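Local coordinates for translation initiation factor eif-2b-like protein (Chaetomium thermophilum, PDB 4ZEO) that probably takes part in translation initiation as the delta subunit of eIF2B, the ten-subunit guanine nucleotide exchange factor complex that acts on eIF2, at residues K187-Y192 with E251-W256; L267-I272 with V295-L300; E324-L329 with I334-S339. All blocks are in the same frame, centred on the assembly; numbering follows the deposited sequence.

The three contacts follow one another along the chain, from an all-helical region into a domain built round a parallel beta-sheet. Contacts 1 and 2 share helix 246-277: residues 251-256 near its start pack on helix 174-191, and residues 267-272 near its end meet helix 293-304, with the two contact centres about 29 Å apart. Contact 3 lies on the far side of the chain's centre from contact 1, about 42 Å between centres. Contacts 2 and 3, with centres about 17 Å apart, touch directly: L299 CD1 meets L329 CD1 at 3.8 Å, and E296 CG meets L325 CD1 at 3.7 Å, joining neighbouring helices 293-304 and 321-331.

Contact 1: residues K187-Y192 with E251-W256; sequences KVIESY and EGLLEW
I189 reaches from the last turn of helix 174-191 towards two consecutive leucines of helix 246-277, and each of its branches has its own partner. The helices run nearly antiparallel, the short segments at 168° with their axes 9.8 Å apart, and I189 sits opposite L254. Its long branch crosses the L253 side chain at about a right angle, so that CD1 of I189 rests 3.7 Å from CB of L253, close to the root of that leucine. The short branch works differently: with chi1 at -65° CG1 lies beside the backbone N, leaving CG2 of I189 anti to it and 3.9 Å from CD2 of L254, the two side chains running past one another head to tail. The other methyl of L254, CD1, turns to E190 and lies 3.8 Å from its CG, the two side chains nearly perpendicular. E190 thus lends its aliphatic part to the edge of the contact, while its carboxylate has a long, weak ion pair with R186. F204 of helix 200-219 also touches I189, and L233 of helix 224-239 touches L253. Backbone carbonyls of E190 and Y192 accept hydrogen bonds from K250, which ties the helix end to helix 246-277. With no hydrogen bond between the two segments themselves, their cohesion rests on buried aliphatic surface, bordered on its solvent side by the exposed E190.

Contact 2: residues L267-I272 with V295-L300; sequences LAEYVI and VEKTLL
E269 and K297 meet between helix 246-277 and helix 293-304, the glutamate lying against the bent lysine chain. Followed outward from CB, K297 starts towards the opposite helix. Its CG, next along, lies 4.0 Å from CD of E269, so the first carbon beyond CB already faces the carboxylate group. A turn at chi2 (-64°) then takes the remainder of the chain aslant past the acid, bringing CD of K297 within 3.7 Å of OE2 of E269. CE of K297 also lies against OE2 of E269, and NZ of K297 ends 3.7 Å from that oxygen. The salt bridge is therefore long, and the lysine methylenes CG, CD and CE share the contact with the carboxylate. On the other side E269 is extended, with CG anti to the backbone N (chi1 170°), which carries the carboxylate across to K297. Its other oxygen, OE1, forms a salt bridge with R293 at the start of helix 293-304. R293, and more distantly K297, would be expected to favour the ionised form of the acid.

Beside this polar pair, CA of I272 lies 7.6 Å from CA of T298. OG1 of T298 stays 4.2 Å from O of I272 and instead hydrogen-bonds to O of L294, one turn earlier in its own helix. T298 also packs on A273 and A276, and I272 on L294. Strand 285-289 lies in the chain between the two helices, whose meeting places the end of the long helix 246-277 against the alpha/beta domain, with its parallel six-stranded sheet of order 3-2-1-4-5-6, a Rossmann-like topology.

Contact 3: residues E324-L329 with I334-S339; sequences ELAKVL and IPVLYS
Helix 321-331 and strand 336-338 run almost antiparallel at 165°, their local axes 8.9 Å apart, and where the chain turns between them the backbone N of I334 donates a 3.0 Å hydrogen bond to O of L329. That bond closes the turn from helix to strand. Beside it, CD1 of I334 meets CD2 of L329 at 3.8 Å. V336 divides its two methyls between A326 and L329, about one helical turn apart. With CG1 anti to the backbone N (chi1 179°), that methyl of V336 reaches CB of A326 at 3.7 Å; CG2 of V336 points to L329 and lies 3.6 Å from its CB, the valine standing roughly perpendicular to the leucine side chain. At A326, whose side chain is a single methyl, CA lies 6.1 Å from CA of V336, consistent with a close approach of the strand. Farther along, the ring of Y338 lies obliquely to the alanine methyl, CD1 of Y338 being 4.2 Å from CB of A326, and its hydroxyl hydrogen-bonds to D315. V311 of the adjacent strand packs on both L329 and I334, continuing the apolar layer beneath the helix. Strand 336-338, outermost in the sheet within this chain, is joined to strand 310-314 by backbone hydrogen bonds. Strand 310-314, helix 321-331 and strand 336-338 form a beta-alpha-beta crossover, the repeating unit of Rossmann-like folds, here seen where the helix packs on its following strand.

Contact 1: residues K187-Y192 with E251-W256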
ATOM      1  N   LYS A 187     -18.737  -2.487  -8.707  1.00 53.96           N
ATOM      2  CA  LYS A 187     -19.498  -2.792  -9.907  1.00 56.14           C
ATOM      3  C   LYS A 187     -20.254  -4.131  -9.764  1.00 53.72           C
ATOM      4  O   LYS A 187     -21.388  -4.273 -10.217  1.00 56.86           O
ATOM      5  CB  LYS A 187     -18.556  -2.829 -11.108  1.00 57.97           C
ATOM      6  CG  LYS A 187     -18.126  -1.469 -11.615  1.00 61.88           C
ATOM      7  CD  LYS A 187     -17.281  -1.614 -12.864  1.00 64.92           C
ATOM      8  CE  LYS A 187     -16.510  -0.345 -13.216  1.00 68.64           C
ATOM      9  NZ  LYS A 187     -17.338   0.699 -13.890  1.00 76.05           N
ATOM     10  N   VAL A 188     -19.624  -5.102  -9.107  1.00 48.94           N
ATOM     11  CA  VAL A 188     -20.236  -6.411  -8.872  1.00 46.04           C
ATOM     12  C   VAL A 188     -21.525  -6.259  -8.063  1.00 49.31           C
ATOM     13  O   VAL A 188     -22.553  -6.839  -8.410  1.00 51.75           O
ATOM     14  CB  VAL A 188     -19.260  -7.356  -8.143  1.00 41.56           C
ATOM     15  CG1 VAL A 188     -19.954  -8.632  -7.704  1.00 41.36           C
ATOM     16  CG2 VAL A 188     -18.066  -7.657  -9.018  1.00 38.91           C
ATOM     17  N   ILE A 189     -21.470  -5.440  -7.018  1.00 49.79           N
ATOM     18  CA  ILE A 189     -22.630  -5.159  -6.191  1.00 52.90           C
ATOM     19  C   ILE A 189     -23.728  -4.444  -6.976  1.00 59.36           C
ATOM     20  O   ILE A 189     -24.904  -4.806  -6.859  1.00 61.21           O
ATOM     21  CB  ILE A 189     -22.230  -4.310  -4.984  1.00 52.34           C
ATOM     22  CG1 ILE A 189     -21.285  -5.103  -4.087  1.00 49.03           C
ATOM     23  CG2 ILE A 189     -23.443  -3.873  -4.199  1.00 54.73           C
ATOM     24  CD1 ILE A 189     -20.665  -4.278  -2.993  1.00 48.68           C
ATOM     25  N   GLU A 190     -23.342  -3.479  -7.816  1.00 62.00           N
ATOM     26  CA  GLU A 190     -24.304  -2.753  -8.649  1.00 67.79           C
ATOM     27  C   GLU A 190     -25.057  -3.735  -9.528  1.00 69.73           C
ATOM     28  O   GLU A 190     -26.279  -3.688  -9.630  1.00 73.05           O
ATOM     29  CB  GLU A 190     -23.609  -1.689  -9.521  1.00 70.07           C
ATOM     30  CG  GLU A 190     -23.218  -0.402  -8.787  1.00 71.45           C
ATOM     31  CD  GLU A 190     -22.518   0.641  -9.680  1.00 73.12           C
ATOM     32  OE1 GLU A 190     -21.522   0.297 -10.363  1.00 70.50           O
ATOM     33  OE2 GLU A 190     -22.988   1.805  -9.712  1.00 76.04           O
ATOM     34  N   SER A 191     -24.309  -4.644 -10.136  1.00 68.31           N
ATOM     35  CA  SER A 191     -24.860  -5.636 -11.041  1.00 70.79           C
ATOM     36  C   SER A 191     -25.712  -6.667 -10.319  1.00 68.37           C
ATOM     37  O   SER A 191     -26.580  -7.289 -10.917  1.00 71.32           O
ATOM     38  CB  SER A 191     -23.728  -6.337 -11.790  1.00 74.37           C
ATOM     39  OG  SER A 191     -23.215  -5.515 -12.824  1.00 81.90           O
ATOM     40  N   TYR A 192     -25.416  -6.893  -9.043  1.00 63.67           N
ATOM     41  CA  TYR A 192     -26.022  -8.004  -8.320  1.00 61.07           C
ATOM     42  C   TYR A 192     -27.554  -7.954  -8.237  1.00 65.32           C
ATOM     43  O   TYR A 192     -28.149  -6.925  -7.896  1.00 65.88           O
ATOM     44  CB  TYR A 192     -25.448  -8.079  -6.915  1.00 54.25           C
ATOM     45  CG  TYR A 192     -26.020  -9.212  -6.116  1.00 53.50           C
ATOM     46  CD1 TYR A 192     -25.632 -10.522  -6.372  1.00 51.79           C
ATOM     47  CD2 TYR A 192     -26.959  -8.985  -5.109  1.00 54.40           C
ATOM     48  CE1 TYR A 192     -26.155 -11.571  -5.645  1.00 51.71           C
ATOM     49  CE2 TYR A 192     -27.482 -10.032  -4.376  1.00 53.82           C
ATOM     50  CZ  TYR A 192     -27.073 -11.322  -4.649  1.00 53.07           C
ATOM     51  OH  TYR A 192     -27.580 -12.380  -3.930  1.00 55.52           O
ATOM     52  N   GLU A 251     -27.133  -0.299  -1.477  1.00 76.80           N
ATOM     53  CA  GLU A 251     -26.736   1.086  -1.289  1.00 80.38           C
ATOM     54  C   GLU A 251     -25.793   1.218  -0.080  1.00 75.75           C
ATOM     55  O   GLU A 251     -24.860   2.018  -0.096  1.00 73.05           O
ATOM     56  CB  GLU A 251     -27.962   1.979  -1.152  1.00 90.63           C
ATOM     57  CG  GLU A 251     -27.648   3.426  -1.472  1.00 97.64           C
ATOM     58  CD  GLU A 251     -27.108   3.597  -2.898  1.00100.56           C
ATOM     59  OE1 GLU A 251     -27.621   2.925  -3.821  1.00101.45           O
ATOM     60  OE2 GLU A 251     -26.161   4.394  -3.093  1.00102.77           O
ATOM     61  N   GLY A 252     -26.066   0.457   0.975  1.00 74.18           N
ATOM     62  CA  GLY A 252     -25.210   0.410   2.150  1.00 71.37           C
ATOM     63  C   GLY A 252     -23.804  -0.112   1.859  1.00 66.01           C
ATOM     64  O   GLY A 252     -22.813   0.383   2.401  1.00 65.56           O
ATOM     65  N   LEU A 253     -23.719  -1.164   1.052  1.00 61.48           N
ATOM     66  CA  LEU A 253     -22.427  -1.725   0.668  1.00 55.39           C
ATOM     67  C   LEU A 253     -21.649  -0.721  -0.200  1.00 54.03           C
ATOM     68  O   LEU A 253     -20.440  -0.589  -0.065  1.00 51.26           O
ATOM     69  CB  LEU A 253     -22.622  -3.038  -0.079  1.00 52.90           C
ATOM     70  CG  LEU A 253     -22.963  -4.262   0.762  1.00 53.32           C
ATOM     71  CD1 LEU A 253     -23.173  -5.465  -0.151  1.00 52.42           C
ATOM     72  CD2 LEU A 253     -21.867  -4.559   1.782  1.00 51.13           C
ATOM     73  N   LEU A 254     -22.354  -0.020  -1.085  1.00 55.79           N
ATOM     74  CA  LEU A 254     -21.726   0.950  -1.967  1.00 55.64           C
ATOM     75  C   LEU A 254     -21.163   2.135  -1.176  1.00 57.78           C
ATOM     76  O   LEU A 254     -20.071   2.626  -1.465  1.00 54.02           O
ATOM     77  CB  LEU A 254     -22.713   1.423  -3.028  1.00 57.69           C
ATOM     78  CG  LEU A 254     -23.060   0.353  -4.079  1.00 56.19           C
ATOM     79  CD1 LEU A 254     -23.794   0.951  -5.269  1.00 52.32           C
ATOM     80  CD2 LEU A 254     -21.801  -0.355  -4.556  1.00 51.63           C
ATOM     81  N   GLU A 255     -21.881   2.571  -0.149  1.00 63.40           N
ATOM     82  CA  GLU A 255     -21.391   3.695   0.627  1.00 66.83           C
ATOM     83  C   GLU A 255     -20.304   3.242   1.590  1.00 60.47           C
ATOM     84  O   GLU A 255     -19.414   4.003   1.940  1.00 58.70           O
ATOM     85  CB  GLU A 255     -22.543   4.356   1.377  1.00 76.21           C
ATOM     86  CG  GLU A 255     -23.553   4.932   0.405  1.00 86.32           C
ATOM     87  CD  GLU A 255     -24.879   5.313   1.039  1.00 97.02           C
ATOM     88  OE1 GLU A 255     -24.960   5.368   2.286  1.00100.95           O
ATOM     89  OE2 GLU A 255     -25.840   5.573   0.279  1.00103.74           O
ATOM     90  N   TRP A 256     -20.346   1.972   1.957  1.00 56.52           N
ATOM     91  CA  TRP A 256     -19.305   1.395   2.769  1.00 53.50           C
ATOM     92  C   TRP A 256     -17.972   1.247   1.999  1.00 50.05           C
ATOM     93  O   TRP A 256     -16.899   1.460   2.544  1.00 49.23           O
ATOM     94  CB  TRP A 256     -19.786   0.062   3.312  1.00 54.13           C
ATOM     95  CG  TRP A 256     -18.780  -0.568   4.144  1.00 53.14           C
ATOM     96  CD1 TRP A 256     -18.618  -0.424   5.485  1.00 55.14           C
ATOM     97  CD2 TRP A 256     -17.722  -1.411   3.688  1.00 48.53           C
ATOM     98  NE1 TRP A 256     -17.528  -1.152   5.900  1.00 53.14           N
ATOM     99  CE2 TRP A 256     -16.957  -1.767   4.813  1.00 48.75           C
ATOM    100  CE3 TRP A 256     -17.349  -1.903   2.435  1.00 48.51           C
ATOM    101  CZ2 TRP A 256     -15.844  -2.608   4.737  1.00 48.55           C
ATOM    102  CZ3 TRP A 256     -16.224  -2.749   2.345  1.00 48.21           C
ATOM    103  CH2 TRP A 256     -15.488  -3.085   3.495  1.00 49.88           C
TER

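Contact 2: residues L267-I272 with V295-L300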
ATOM      1  N   LEU A 267      -7.620   9.485   1.736  1.00 45.76           N
ATOM      2  CA  LEU A 267      -7.265  10.350   2.847  1.00 44.52           C
ATOM      3  C   LEU A 267      -5.976   9.866   3.517  1.00 42.22           C
ATOM      4  O   LEU A 267      -5.148  10.684   3.958  1.00 40.77           O
ATOM      5  CB  LEU A 267      -8.413  10.393   3.854  1.00 46.68           C
ATOM      6  CG  LEU A 267      -8.267  11.344   5.026  1.00 48.03           C
ATOM      7  CD1 LEU A 267      -8.173  12.750   4.507  1.00 51.30           C
ATOM      8  CD2 LEU A 267      -9.447  11.176   5.942  1.00 50.35           C
ATOM      9  N   ALA A 268      -5.805   8.537   3.568  1.00 40.01           N
ATOM     10  CA  ALA A 268      -4.640   7.940   4.229  1.00 38.31           C
ATOM     11  C   ALA A 268      -3.337   8.444   3.616  1.00 38.91           C
ATOM     12  O   ALA A 268      -2.402   8.789   4.350  1.00 38.79           O
ATOM     13  CB  ALA A 268      -4.696   6.407   4.166  1.00 37.92           C
ATOM     14  N   GLU A 269      -3.290   8.525   2.285  1.00 39.56           N
ATOM     15  CA  GLU A 269      -2.093   9.018   1.590  1.00 40.24           C
ATOM     16  C   GLU A 269      -1.772  10.466   1.972  1.00 38.20           C
ATOM     17  O   GLU A 269      -0.631  10.806   2.284  1.00 36.81           O
ATOM     18  CB  GLU A 269      -2.269   8.910   0.073  1.00 43.78           C
ATOM     19  CG  GLU A 269      -1.197   9.601  -0.747  1.00 46.15           C
ATOM     20  CD  GLU A 269      -1.422   9.435  -2.233  1.00 52.33           C
ATOM     21  OE1 GLU A 269      -1.411   8.286  -2.695  1.00 52.47           O
ATOM     22  OE2 GLU A 269      -1.654  10.439  -2.939  1.00 58.50           O
ATOM     23  N   TYR A 270      -2.801  11.308   1.986  1.00 37.63           N
ATOM     24  CA  TYR A 270      -2.604  12.709   2.312  1.00 36.23           C
ATOM     25  C   TYR A 270      -2.092  12.866   3.741  1.00 36.35           C
ATOM     26  O   TYR A 270      -1.135  13.582   3.975  1.00 37.17           O
ATOM     27  CB  TYR A 270      -3.911  13.498   2.146  1.00 35.54           C
ATOM     28  CG  TYR A 270      -3.764  14.927   2.564  1.00 34.63           C
ATOM     29  CD1 TYR A 270      -3.380  15.901   1.643  1.00 35.49           C
ATOM     30  CD2 TYR A 270      -3.951  15.303   3.891  1.00 33.70           C
ATOM     31  CE1 TYR A 270      -3.215  17.218   2.029  1.00 36.85           C
ATOM     32  CE2 TYR A 270      -3.773  16.598   4.291  1.00 35.71           C
ATOM     33  CZ  TYR A 270      -3.412  17.559   3.357  1.00 38.10           C
ATOM     34  OH  TYR A 270      -3.256  18.859   3.768  1.00 40.29           O
ATOM     35  N   VAL A 271      -2.742  12.190   4.684  1.00 36.71           N
ATOM     36  CA  VAL A 271      -2.404  12.323   6.088  1.00 37.63           C
ATOM     37  C   VAL A 271      -1.000  11.820   6.373  1.00 39.34           C
ATOM     38  O   VAL A 271      -0.228  12.513   7.040  1.00 43.20           O
ATOM     39  CB  VAL A 271      -3.436  11.576   6.999  1.00 31.37           C
ATOM     40  CG1 VAL A 271      -2.928  11.467   8.448  1.00 30.22           C
ATOM     41  CG2 VAL A 271      -4.798  12.253   6.943  1.00 30.56           C
ATOM     42  N   ILE A 272      -0.643  10.654   5.833  1.00 36.93           N
ATOM     43  CA  ILE A 272       0.699  10.095   6.046  1.00 34.36           C
ATOM     44  C   ILE A 272       1.774  11.029   5.471  1.00 34.68           C
ATOM     45  O   ILE A 272       2.771  11.325   6.130  1.00 34.54           O
ATOM     46  CB  ILE A 272       0.847   8.683   5.408  1.00 32.90           C
ATOM     47  CG1 ILE A 272       0.023   7.651   6.185  1.00 33.14           C
ATOM     48  CG2 ILE A 272       2.305   8.244   5.396  1.00 29.22           C
ATOM     49  CD1 ILE A 272      -0.112   6.288   5.478  1.00 31.06           C
ATOM     50  N   VAL A 295       6.703   7.725   0.157  1.00 35.75           N
ATOM     51  CA  VAL A 295       7.941   8.474   0.320  1.00 33.67           C
ATOM     52  C   VAL A 295       7.991   9.667  -0.639  1.00 35.31           C
ATOM     53  O   VAL A 295       8.287  10.788  -0.247  1.00 37.46           O
ATOM     54  CB  VAL A 295       9.172   7.560   0.105  1.00 33.25           C
ATOM     55  CG1 VAL A 295      10.473   8.372   0.060  1.00 32.93           C
ATOM     56  CG2 VAL A 295       9.220   6.485   1.172  1.00 29.65           C
ATOM     57  N   GLU A 296       7.630   9.421  -1.885  1.00 35.62           N
ATOM     58  CA  GLU A 296       7.576  10.463  -2.901  1.00 38.85           C
ATOM     59  C   GLU A 296       6.634  11.611  -2.513  1.00 38.87           C
ATOM     60  O   GLU A 296       7.002  12.786  -2.644  1.00 39.92           O
ATOM     61  CB  GLU A 296       7.151   9.850  -4.244  1.00 40.66           C
ATOM     62  CG  GLU A 296       7.050  10.827  -5.409  1.00 43.17           C
ATOM     63  CD  GLU A 296       6.894  10.108  -6.738  1.00 48.41           C
ATOM     64  OE1 GLU A 296       7.137   8.883  -6.795  1.00 47.02           O
ATOM     65  OE2 GLU A 296       6.525  10.757  -7.735  1.00 54.35           O
ATOM     66  N   LYS A 297       5.437  11.260  -2.035  1.00 36.99           N
ATOM     67  CA  LYS A 297       4.434  12.240  -1.616  1.00 38.10           C
ATOM     68  C   LYS A 297       4.920  13.087  -0.452  1.00 36.32           C
ATOM     69  O   LYS A 297       4.679  14.313  -0.400  1.00 37.59           O
ATOM     70  CB  LYS A 297       3.127  11.553  -1.206  1.00 39.49           C
ATOM     71  CG  LYS A 297       2.330  10.862  -2.309  1.00 42.84           C
ATOM     72  CD  LYS A 297       1.815  11.781  -3.368  1.00 47.88           C
ATOM     73  CE  LYS A 297       1.033  10.979  -4.427  1.00 52.88           C
ATOM     74  NZ  LYS A 297       0.500  11.838  -5.538  1.00 59.71           N
ATOM     75  N   THR A 298       5.603  12.429   0.476  1.00 34.01           N
ATOM     76  CA  THR A 298       6.133  13.097   1.658  1.00 34.40           C
ATOM     77  C   THR A 298       7.180  14.127   1.289  1.00 38.40           C
ATOM     78  O   THR A 298       7.122  15.279   1.743  1.00 38.16           O
ATOM     79  CB  THR A 298       6.749  12.106   2.625  1.00 33.51           C
ATOM     80  OG1 THR A 298       5.725  11.231   3.112  1.00 33.46           O
ATOM     81  CG2 THR A 298       7.391  12.844   3.780  1.00 33.72           C
ATOM     82  N   LEU A 299       8.114  13.709   0.431  1.00 40.36           N
ATOM     83  CA  LEU A 299       9.193  14.580  -0.023  1.00 40.34           C
ATOM     84  C   LEU A 299       8.631  15.750  -0.824  1.00 40.47           C
ATOM     85  O   LEU A 299       9.062  16.883  -0.654  1.00 42.94           O
ATOM     86  CB  LEU A 299      10.227  13.779  -0.837  1.00 40.67           C
ATOM     87  CG  LEU A 299      10.955  12.697  -0.006  1.00 40.06           C
ATOM     88  CD1 LEU A 299      11.978  11.874  -0.821  1.00 40.67           C
ATOM     89  CD2 LEU A 299      11.647  13.324   1.219  1.00 39.58           C
ATOM     90  N   LEU A 300       7.654  15.488  -1.685  1.00 40.77           N
ATOM     91  CA  LEU A 300       7.030  16.581  -2.441  1.00 43.42           C
ATOM     92  C   LEU A 300       6.291  17.535  -1.495  1.00 42.49           C
ATOM     93  O   LEU A 300       6.316  18.744  -1.681  1.00 45.92           O
ATOM     94  CB  LEU A 300       6.091  16.036  -3.533  1.00 43.38           C
ATOM     95  CG  LEU A 300       6.840  15.287  -4.656  1.00 43.32           C
ATOM     96  CD1 LEU A 300       5.901  14.658  -5.697  1.00 43.37           C
ATOM     97  CD2 LEU A 300       7.893  16.164  -5.329  1.00 43.09           C
TER

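Contact 3: residues E324-L329 with I334-S339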
ATOM      1  N   GLU A 324      13.675   7.249 -11.732  1.00 58.29           N
ATOM      2  CA  GLU A 324      12.458   8.009 -11.986  1.00 60.42           C
ATOM      3  C   GLU A 324      12.074   8.879 -10.771  1.00 55.61           C
ATOM      4  O   GLU A 324      11.651  10.016 -10.924  1.00 56.43           O
ATOM      5  CB  GLU A 324      11.322   7.065 -12.367  1.00 64.86           C
ATOM      6  CG  GLU A 324      11.446   6.554 -13.789  1.00 72.01           C
ATOM      7  CD  GLU A 324      11.413   7.680 -14.796  1.00 78.85           C
ATOM      8  OE1 GLU A 324      12.153   7.602 -15.801  1.00 84.99           O
ATOM      9  OE2 GLU A 324      10.664   8.658 -14.574  1.00 80.14           O
ATOM     10  N   LEU A 325      12.207   8.344  -9.567  1.00 50.36           N
ATOM     11  CA  LEU A 325      11.968   9.155  -8.375  1.00 48.06           C
ATOM     12  C   LEU A 325      12.926  10.352  -8.311  1.00 48.90           C
ATOM     13  O   LEU A 325      12.508  11.477  -8.036  1.00 49.49           O
ATOM     14  CB  LEU A 325      12.095   8.311  -7.102  1.00 44.19           C
ATOM     15  CG  LEU A 325      11.970   9.127  -5.811  1.00 41.59           C
ATOM     16  CD1 LEU A 325      10.615   9.838  -5.757  1.00 39.73           C
ATOM     17  CD2 LEU A 325      12.191   8.258  -4.555  1.00 38.18           C
ATOM     18  N   ALA A 326      14.202  10.110  -8.590  1.00 50.42           N
ATOM     19  CA  ALA A 326      15.202  11.179  -8.585  1.00 52.82           C
ATOM     20  C   ALA A 326      14.837  12.244  -9.605  1.00 55.46           C
ATOM     21  O   ALA A 326      15.056  13.435  -9.380  1.00 55.27           O
ATOM     22  CB  ALA A 326      16.612  10.626  -8.866  1.00 53.27           C
ATOM     23  N   LYS A 327      14.301  11.799 -10.738  1.00 58.83           N
ATOM     24  CA  LYS A 327      13.840  12.709 -11.783  1.00 63.00           C
ATOM     25  C   LYS A 327      12.760  13.636 -11.257  1.00 61.86           C
ATOM     26  O   LYS A 327      12.866  14.853 -11.387  1.00 63.87           O
ATOM     27  CB  LYS A 327      13.289  11.935 -12.988  1.00 67.35           C
ATOM     28  CG  LYS A 327      14.252  11.766 -14.154  1.00 73.26           C
ATOM     29  CD  LYS A 327      13.545  11.181 -15.383  1.00 77.20           C
ATOM     30  CE  LYS A 327      14.542  10.786 -16.464  1.00 82.77           C
ATOM     31  NZ  LYS A 327      15.185   9.476 -16.144  1.00 84.44           N
ATOM     32  N   VAL A 328      11.723  13.052 -10.659  1.00 59.06           N
ATOM     33  CA  VAL A 328      10.584  13.811 -10.154  1.00 58.06           C
ATOM     34  C   VAL A 328      11.002  14.806  -9.065  1.00 58.55           C
ATOM     35  O   VAL A 328      10.609  15.972  -9.101  1.00 60.94           O
ATOM     36  CB  VAL A 328       9.485  12.858  -9.607  1.00 47.07           C
ATOM     37  CG1 VAL A 328       8.416  13.630  -8.848  1.00 45.75           C
ATOM     38  CG2 VAL A 328       8.865  12.041 -10.734  1.00 46.27           C
ATOM     39  N   LEU A 329      11.840  14.356  -8.133  1.00 55.40           N
ATOM     40  CA  LEU A 329      12.265  15.192  -7.011  1.00 52.74           C
ATOM     41  C   LEU A 329      13.088  16.372  -7.507  1.00 56.22           C
ATOM     42  O   LEU A 329      12.919  17.500  -7.043  1.00 57.02           O
ATOM     43  CB  LEU A 329      13.078  14.373  -5.999  1.00 48.29           C
ATOM     44  CG  LEU A 329      12.378  13.208  -5.285  1.00 43.68           C
ATOM     45  CD1 LEU A 329      13.308  12.494  -4.295  1.00 40.35           C
ATOM     46  CD2 LEU A 329      11.103  13.697  -4.589  1.00 42.77           C
ATOM     47  N   ILE A 334      14.329  19.749  -5.574  1.00 56.57           N
ATOM     48  CA  ILE A 334      15.072  19.054  -4.534  1.00 51.81           C
ATOM     49  C   ILE A 334      16.395  18.531  -5.071  1.00 53.80           C
ATOM     50  O   ILE A 334      16.420  17.886  -6.121  1.00 53.24           O
ATOM     51  CB  ILE A 334      14.273  17.863  -3.981  1.00 47.26           C
ATOM     52  CG1 ILE A 334      12.876  18.313  -3.507  1.00 45.03           C
ATOM     53  CG2 ILE A 334      15.044  17.167  -2.868  1.00 46.47           C
ATOM     54  CD1 ILE A 334      11.912  17.175  -3.201  1.00 38.95           C
ATOM     55  N   PRO A 335      17.506  18.826  -4.365  1.00 56.29           N
ATOM     56  CA  PRO A 335      18.811  18.286  -4.751  1.00 58.19           C
ATOM     57  C   PRO A 335      18.862  16.793  -4.458  1.00 57.78           C
ATOM     58  O   PRO A 335      18.637  16.402  -3.312  1.00 55.03           O
ATOM     59  CB  PRO A 335      19.805  19.057  -3.868  1.00 58.07           C
ATOM     60  CG  PRO A 335      19.038  20.168  -3.271  1.00 58.70           C
ATOM     61  CD  PRO A 335      17.617  19.707  -3.193  1.00 56.55           C
ATOM     62  N   VAL A 336      19.149  15.973  -5.466  1.00 61.40           N
ATOM     63  CA  VAL A 336      19.128  14.529  -5.282  1.00 59.16           C
ATOM     64  C   VAL A 336      20.445  13.869  -5.693  1.00 61.02           C
ATOM     65  O   VAL A 336      21.008  14.167  -6.755  1.00 64.42           O
ATOM     66  CB  VAL A 336      17.982  13.873  -6.082  1.00 58.87           C
ATOM     67  CG1 VAL A 336      17.988  12.356  -5.885  1.00 57.13           C
ATOM     68  CG2 VAL A 336      16.631  14.466  -5.681  1.00 57.15           C
ATOM     69  N   LEU A 337      20.925  12.981  -4.827  1.00 59.19           N
ATOM     70  CA  LEU A 337      22.062  12.120  -5.112  1.00 60.18           C
ATOM     71  C   LEU A 337      21.554  10.716  -5.424  1.00 56.27           C
ATOM     72  O   LEU A 337      20.889  10.080  -4.609  1.00 55.69           O
ATOM     73  CB  LEU A 337      23.019  12.102  -3.932  1.00 63.15           C
ATOM     74  CG  LEU A 337      24.361  11.402  -4.060  1.00 67.50           C
ATOM     75  CD1 LEU A 337      25.109  11.894  -5.285  1.00 73.16           C
ATOM     76  CD2 LEU A 337      25.150  11.654  -2.785  1.00 67.17           C
ATOM     77  N   TYR A 338      21.835  10.244  -6.622  1.00 55.71           N
ATOM     78  CA  TYR A 338      21.292   8.972  -7.056  1.00 53.53           C
ATOM     79  C   TYR A 338      22.344   7.876  -7.156  1.00 53.96           C
ATOM     80  O   TYR A 338      23.386   8.048  -7.781  1.00 55.37           O
ATOM     81  CB  TYR A 338      20.601   9.119  -8.417  1.00 52.65           C
ATOM     82  CG  TYR A 338      20.119   7.799  -8.937  1.00 51.33           C
ATOM     83  CD1 TYR A 338      19.003   7.198  -8.376  1.00 48.76           C
ATOM     84  CD2 TYR A 338      20.787   7.131  -9.958  1.00 53.06           C
ATOM     85  CE1 TYR A 338      18.545   5.975  -8.824  1.00 49.32           C
ATOM     86  CE2 TYR A 338      20.337   5.896 -10.421  1.00 53.74           C
ATOM     87  CZ  TYR A 338      19.208   5.330  -9.848  1.00 52.76           C
ATOM     88  OH  TYR A 338      18.725   4.119 -10.283  1.00 55.14           O
ATOM     89  N   SER A 339      22.036   6.722  -6.591  1.00 52.81           N
ATOM     90  CA  SER A 339      22.900   5.573  -6.736  1.00 54.97           C
ATOM     91  C   SER A 339      22.083   4.419  -7.298  1.00 57.43           C
ATOM     92  O   SER A 339      21.010   4.109  -6.776  1.00 56.75           O
ATOM     93  CB  SER A 339      23.531   5.200  -5.400  1.00 54.81           C
ATOM     94  OG  SER A 339      24.647   4.367  -5.617  1.00 59.53           O
TER